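Apical membrane antigen 1 (Toxoplasma gondii, PDB 3ZLE) probably takes part in host cell invasion, as a surface antigen of the sporozoite stage related to the AMA1 proteins of the moving junction. Local coordinates at residues G54-H60 / C186-E192; C256-V260 / I316-F320. All blocks are in the same frame, centred on the assembly; numbering follows the deposited sequence.

Contact 1: G54-H60 / C186-E192; sequences GKAIQMH and CFEPVKE
Ile-57 lays its side chain over Phe-187 and Pro-189 of the partner strand: with chi1 and chi2 both m, CG2 stands 3.8 Å from CB of Phe-187 and CD1 4.3 Å from CB of Pro-189. Strands 55-59 and 187-191 pair antiparallel, their axes 4.3 Å apart at closest and their directions 141° apart, a strongly twisted ribbon. Lys-55/Lys-191, Ile-57/Pro-189 and Met-59/Phe-187 are non-hydrogen-bonded pairs (CA-CA 4.3 to 4.7 Å); Ala-56/Val-190 and Gln-58/Glu-188 are hydrogen-bonded pairs (CA-CA 5.3 Å). N of Ala-56 to O of Val-190 and N of Val-190 to O of Ala-56 both measure 2.7 Å; N of Gln-58 lies 2.8 Å from O of Glu-188, and N of Glu-188 3.0 Å from O of Gln-58. Before the ribbon, Gly-54 accepts from N of Glu-192 at its O, 2.9 Å; at its phi of 83° a CB would jam against the preceding carbonyl O.

The face bearing Lys-55, Ile-57, Met-59, Phe-187, Pro-189 and Lys-191 meets helix 253-262 through Lys-55, Pro-189 and Lys-191; Lys-55 NZ bonds Gln-165. On the other face Glu-188 (chi1 p, chi2 m) brings OE2 2.6 Å from NE2 of His-60, a His-carboxylate hydrogen bond. Cys-186 is disulfide-bonded to Cys-173. The whole is a two-stranded antiparallel ribbon inside the AMA1 ectodomain.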
loop_
_atom_site.group_PDB
_atom_site.type_symbol
_atom_site.label_atom_id
_atom_site.label_comp_id
_atom_site.label_asym_id
_atom_site.label_seq_id
_atom_site.Cartn_x
_atom_site.Cartn_y
_atom_site.Cartn_z
ATOM N N GLY A 54 6.746 -0.057 1.667
ATOM C CA GLY A 54 7.620 0.356 0.595
ATOM C C GLY A 54 7.154 1.577 -0.181
ATOM O O GLY A 54 7.857 2.029 -1.084
ATOM N N LYS A 55 6.030 2.189 0.229
ATOM C CA LYS A 55 5.595 3.418 -0.400
ATOM C C LYS A 55 6.451 4.603 -0.076
ATOM O O LYS A 55 6.601 4.968 1.096
ATOM C CB LYS A 55 4.134 3.725 -0.117
ATOM C CG LYS A 55 3.697 5.161 -0.411
ATOM C CD LYS A 55 2.195 5.240 -0.764
ATOM C CE LYS A 55 1.715 6.673 -0.671
ATOM N NZ LYS A 55 0.265 6.890 -1.035
ATOM N N ALA A 56 6.973 5.256 -1.128
ATOM C CA ALA A 56 7.718 6.481 -0.974
ATOM C C ALA A 56 7.113 7.529 -1.928
ATOM O O ALA A 56 6.471 7.185 -2.919
ATOM C CB ALA A 56 9.210 6.238 -1.304
ATOM N N ILE A 57 7.283 8.794 -1.609
ATOM C CA ILE A 57 6.952 9.853 -2.545
ATOM C C ILE A 57 8.240 10.253 -3.252
ATOM O O ILE A 57 9.071 10.888 -2.677
ATOM C CB ILE A 57 6.452 11.092 -1.829
ATOM C CG1 ILE A 57 5.232 10.793 -0.944
ATOM C CG2 ILE A 57 6.274 12.247 -2.813
ATOM C CD1 ILE A 57 4.085 10.123 -1.645
ATOM N N GLN A 58 8.348 9.904 -4.522
ATOM C CA GLN A 58 9.424 10.367 -5.392
ATOM C C GLN A 58 9.305 11.873 -5.702
ATOM O O GLN A 58 8.306 12.329 -6.263
ATOM C CB GLN A 58 9.355 9.562 -6.682
ATOM C CG GLN A 58 10.243 10.062 -7.801
ATOM C CD GLN A 58 11.647 9.482 -7.689
ATOM O OE1 GLN A 58 12.599 10.190 -7.319
ATOM N NE2 GLN A 58 11.734 8.157 -7.786
ATOM N N MET A 59 10.343 12.633 -5.393
ATOM C CA MET A 59 10.344 14.070 -5.693
ATOM C C MET A 59 11.206 14.411 -6.899
ATOM O O MET A 59 11.969 13.581 -7.376
ATOM C CB MET A 59 10.808 14.832 -4.467
ATOM C CG MET A 59 9.909 14.573 -3.279
ATOM S SD MET A 59 9.914 15.932 -2.111
ATOM C CE MET A 59 11.635 15.955 -1.686
ATOM N N HIS A 60 11.076 15.634 -7.404
ATOM C CA HIS A 60 11.791 16.006 -8.601
ATOM C C HIS A 60 12.346 17.406 -8.542
ATOM O O HIS A 60 12.310 18.144 -9.547
ATOM C CB HIS A 60 10.915 15.834 -9.841
ATOM C CG HIS A 60 10.463 14.427 -10.074
ATOM N ND1 HIS A 60 11.219 13.507 -10.767
ATOM C CD2 HIS A 60 9.307 13.804 -9.762
ATOM C CE1 HIS A 60 10.547 12.374 -10.875
ATOM N NE2 HIS A 60 9.386 12.528 -10.269
ATOM N N CYS A 186 7.511 18.602 -8.838
ATOM C CA CYS A 186 6.512 17.559 -9.023
ATOM C C CYS A 186 6.872 16.383 -8.146
ATOM O O CYS A 186 8.013 16.250 -7.711
ATOM C CB CYS A 186 6.460 17.077 -10.476
ATOM S SG CYS A 186 6.011 18.320 -11.730
ATOM N N PHE A 187 5.923 15.488 -7.962
ATOM C CA PHE A 187 6.138 14.337 -7.141
ATOM C C PHE A 187 5.039 13.316 -7.326
ATOM O O PHE A 187 3.878 13.652 -7.638
ATOM C CB PHE A 187 6.321 14.734 -5.659
ATOM C CG PHE A 187 5.128 15.474 -5.063
ATOM C CD1 PHE A 187 4.025 14.764 -4.576
ATOM C CD2 PHE A 187 5.167 16.870 -4.879
ATOM C CE1 PHE A 187 2.942 15.429 -3.990
ATOM C CE2 PHE A 187 4.091 17.549 -4.282
ATOM C CZ PHE A 187 2.988 16.819 -3.805
ATOM N N GLU A 188 5.395 12.052 -7.118
ATOM C CA GLU A 188 4.453 10.961 -7.239
ATOM C C GLU A 188 4.840 9.761 -6.368
ATOM O O GLU A 188 5.997 9.609 -5.972
ATOM C CB GLU A 188 4.248 10.561 -8.736
ATOM C CG GLU A 188 5.461 9.935 -9.448
ATOM C CD GLU A 188 6.581 10.933 -9.819
ATOM O OE1 GLU A 188 6.292 12.144 -10.015
ATOM O OE2 GLU A 188 7.751 10.491 -10.015
ATOM N N PRO A 189 3.853 8.966 -5.971
ATOM C CA PRO A 189 4.180 7.853 -5.100
ATOM C C PRO A 189 4.901 6.766 -5.886
ATOM O O PRO A 189 4.672 6.635 -7.065
ATOM C CB PRO A 189 2.801 7.339 -4.636
ATOM C CG PRO A 189 1.834 8.448 -4.932
ATOM C CD PRO A 189 2.401 9.159 -6.136
ATOM N N VAL A 190 5.784 6.013 -5.223
ATOM C CA VAL A 190 6.480 4.893 -5.846
ATOM C C VAL A 190 6.801 3.839 -4.778
ATOM O O VAL A 190 7.013 4.198 -3.617
ATOM C CB VAL A 190 7.748 5.387 -6.557
ATOM C CG1 VAL A 190 8.902 5.595 -5.555
ATOM C CG2 VAL A 190 8.133 4.433 -7.688
ATOM N N LYS A 191 6.686 2.545 -5.116
ATOM C CA LYS A 191 7.375 1.499 -4.328
ATOM C C LYS A 191 8.900 1.513 -4.509
ATOM O O LYS A 191 9.402 1.354 -5.623
ATOM C CB LYS A 191 6.864 0.109 -4.663
ATOM C CG LYS A 191 5.490 -0.255 -4.121
ATOM C CD LYS A 191 5.329 0.044 -2.655
ATOM C CE LYS A 191 3.972 -0.368 -2.085
ATOM N NZ LYS A 191 3.577 -1.794 -2.203
ATOM N N GLU A 192 9.607 1.548 -3.375
ATOM C CA GLU A 192 11.046 1.450 -3.340
ATOM C C GLU A 192 11.514 0.283 -2.485
ATOM O O GLU A 192 10.822 -0.174 -1.607
ATOM C CB GLU A 192 11.690 2.772 -2.882
ATOM C CG GLU A 192 11.482 3.088 -1.424
ATOM C CD GLU A 192 12.416 4.177 -0.896
ATOM O OE1 GLU A 192 12.733 5.140 -1.640
ATOM O OE2 GLU A 192 12.791 4.098 0.290
#

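Contact 2: C256-V260 / I316-F320; sequences CWKRV and ICAIF
Cys-256 and Cys-317, both with chi1 t, direct their sulfurs at each other and form a disulfide: SG to SG is 2.2 Å, chi3 is 74°, and the CA atoms are 5.4 Å apart. Segment 256-260 is helical, with N of Val-260 bonded to O of Cys-256 at 3.2 Å; segment 316-320 is extended. Their axes approach to 9.1 Å at 25°, so the helix runs nearly along the strand. This is a helix packed on an antiparallel four-stranded sheet and covalently tied to one of its inner strands, within the disulfide-rich AMA1 ectodomain. One turn beyond the cystine, Val-260 (chi1 p) sets CG2 4.2 Å from CG1 of Ile-319, whose m,t rotamer carries CD1 to 3.9 Å from CA of Val-260 and 3.8 Å from CG of Arg-259. The Arg-259 chain leaves chi1 t, then bends through off-well chi2 (133°) and chi3 (92°), placing NH2 3.5 Å from CB of Cys-317. NH2 also bonds Gln-249 O, and a water 3.0 Å from NH2 donates to O of Cys-317 at 2.6 Å.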
loop_
_atom_site.group_PDB
_atom_site.type_symbol
_atom_site.label_atom_id
_atom_site.label_comp_id
_atom_site.label_asym_id
_atom_site.label_seq_id
_atom_site.Cartn_x
_atom_site.Cartn_y
_atom_site.Cartn_z
ATOM N N CYS A 256 7.429 -7.004 -10.807
ATOM C CA CYS A 256 5.987 -7.221 -10.703
ATOM C C CYS A 256 5.412 -6.544 -9.451
ATOM O O CYS A 256 4.355 -5.942 -9.499
ATOM C CB CYS A 256 5.647 -8.715 -10.707
ATOM S SG CYS A 256 3.873 -9.101 -10.714
ATOM N N TRP A 257 6.143 -6.619 -8.355
ATOM C CA TRP A 257 5.705 -6.036 -7.106
ATOM C C TRP A 257 5.580 -4.504 -7.216
ATOM O O TRP A 257 4.625 -3.913 -6.747
ATOM C CB TRP A 257 6.680 -6.447 -5.989
ATOM C CG TRP A 257 6.497 -5.674 -4.695
ATOM C CD1 TRP A 257 5.496 -5.826 -3.788
ATOM C CD2 TRP A 257 7.340 -4.617 -4.196
ATOM N NE1 TRP A 257 5.666 -4.936 -2.738
ATOM C CE2 TRP A 257 6.790 -4.191 -2.963
ATOM C CE3 TRP A 257 8.538 -4.046 -4.638
ATOM C CZ2 TRP A 257 7.374 -3.163 -2.174
ATOM C CZ3 TRP A 257 9.133 -3.029 -3.847
ATOM C CH2 TRP A 257 8.582 -2.655 -2.599
ATOM N N LYS A 258 6.525 -3.882 -7.900
ATOM C CA LYS A 258 6.468 -2.452 -8.175
ATOM C C LYS A 258 5.374 -2.054 -9.145
ATOM O O LYS A 258 4.814 -0.960 -9.046
ATOM C CB LYS A 258 7.790 -1.991 -8.716
ATOM C CG LYS A 258 8.780 -1.715 -7.630
ATOM C CD LYS A 258 10.133 -1.361 -8.192
ATOM C CE LYS A 258 11.058 -1.051 -7.047
ATOM N NZ LYS A 258 12.464 -0.878 -7.438
ATOM N N ARG A 259 5.079 -2.944 -10.084
ATOM C CA ARG A 259 4.167 -2.641 -11.155
ATOM C C ARG A 259 2.745 -2.562 -10.667
ATOM O O ARG A 259 1.975 -1.734 -11.136
ATOM C CB ARG A 259 4.279 -3.712 -12.234
ATOM C CG ARG A 259 3.506 -3.416 -13.499
ATOM C CD ARG A 259 4.382 -3.679 -14.726
ATOM N NE ARG A 259 4.241 -5.024 -15.248
ATOM C CZ ARG A 259 5.220 -5.699 -15.876
ATOM N NH1 ARG A 259 6.436 -5.204 -15.963
ATOM N NH2 ARG A 259 4.970 -6.872 -16.412
ATOM N N VAL A 260 2.348 -3.509 -9.828
ATOM C CA VAL A 260 0.998 -3.540 -9.350
ATOM C C VAL A 260 0.664 -2.264 -8.582
ATOM O O VAL A 260 -0.428 -1.713 -8.719
ATOM C CB VAL A 260 0.772 -4.809 -8.522
ATOM C CG1 VAL A 260 1.640 -4.830 -7.270
ATOM C CG2 VAL A 260 -0.659 -5.077 -8.265
ATOM N N ILE A 316 5.286 -13.831 -16.147
ATOM C CA ILE A 316 4.170 -12.916 -16.377
ATOM C C ILE A 316 3.813 -12.212 -15.045
ATOM O O ILE A 316 3.724 -12.860 -14.022
ATOM C CB ILE A 316 2.955 -13.753 -16.857
ATOM C CG1 ILE A 316 3.317 -14.535 -18.126
ATOM C CG2 ILE A 316 1.729 -12.892 -17.109
ATOM C CD1 ILE A 316 3.985 -13.692 -19.210
ATOM N N CYS A 317 3.595 -10.897 -15.087
ATOM C CA CYS A 317 2.900 -10.168 -14.017
ATOM C C CYS A 317 1.448 -9.917 -14.418
ATOM O O CYS A 317 1.164 -9.024 -15.235
ATOM C CB CYS A 317 3.555 -8.834 -13.818
ATOM S SG CYS A 317 3.026 -7.967 -12.339
ATOM N N ALA A 318 0.540 -10.739 -13.915
ATOM C CA ALA A 318 -0.893 -10.643 -14.278
ATOM C C ALA A 318 -1.637 -9.873 -13.211
ATOM O O ALA A 318 -1.947 -10.409 -12.134
ATOM C CB ALA A 318 -1.510 -12.026 -14.442
ATOM N N ILE A 319 -1.922 -8.620 -13.509
ATOM C CA ILE A 319 -2.576 -7.746 -12.564
ATOM C C ILE A 319 -4.094 -7.762 -12.733
ATOM O O ILE A 319 -4.620 -7.573 -13.820
ATOM C CB ILE A 319 -2.085 -6.339 -12.755
ATOM C CG1 ILE A 319 -0.628 -6.228 -12.290
ATOM C CG2 ILE A 319 -3.037 -5.342 -12.124
ATOM C CD1 ILE A 319 0.076 -5.007 -12.842
ATOM N N PHE A 320 -4.808 -7.962 -11.649
ATOM C CA PHE A 320 -6.243 -8.128 -11.788
ATOM C C PHE A 320 -6.981 -7.288 -10.777
ATOM O O PHE A 320 -6.383 -6.776 -9.831
ATOM C CB PHE A 320 -6.636 -9.596 -11.683
ATOM C CG PHE A 320 -6.319 -10.218 -10.336
ATOM C CD1 PHE A 320 -5.048 -10.749 -10.073
ATOM C CD2 PHE A 320 -7.317 -10.368 -9.372
ATOM C CE1 PHE A 320 -4.780 -11.395 -8.889
ATOM C CE2 PHE A 320 -7.037 -10.952 -8.143
ATOM C CZ PHE A 320 -5.754 -11.444 -7.893
HETATM O O HOH W 1 1.932 -6.880 -16.407
#

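In the fold
Both segments of contact 1 come earlier in the chain than those of contact 2, and the two centres lie about 18 Å apart within the AMA1 ectodomain. They have no beta-sheet in common: contact 1 is the two-stranded ribbon, whereas contact 2 joins helix 253-262 to the four-stranded beta-sheet. That helix is the common element, lying between ribbon and four-stranded layer. Its residues in contact 2 touch the ribbon directly: Lys-258 CE is 3.2 Å from O of Lys-191, and Trp-257 CH2 is 3.5 Å from O of Glu-192. Lys-191 NZ bonds O of Ala-338 and O of Gly-340, and Trp-257 NE1 bonds that same O of Gly-340, further joining the two regions.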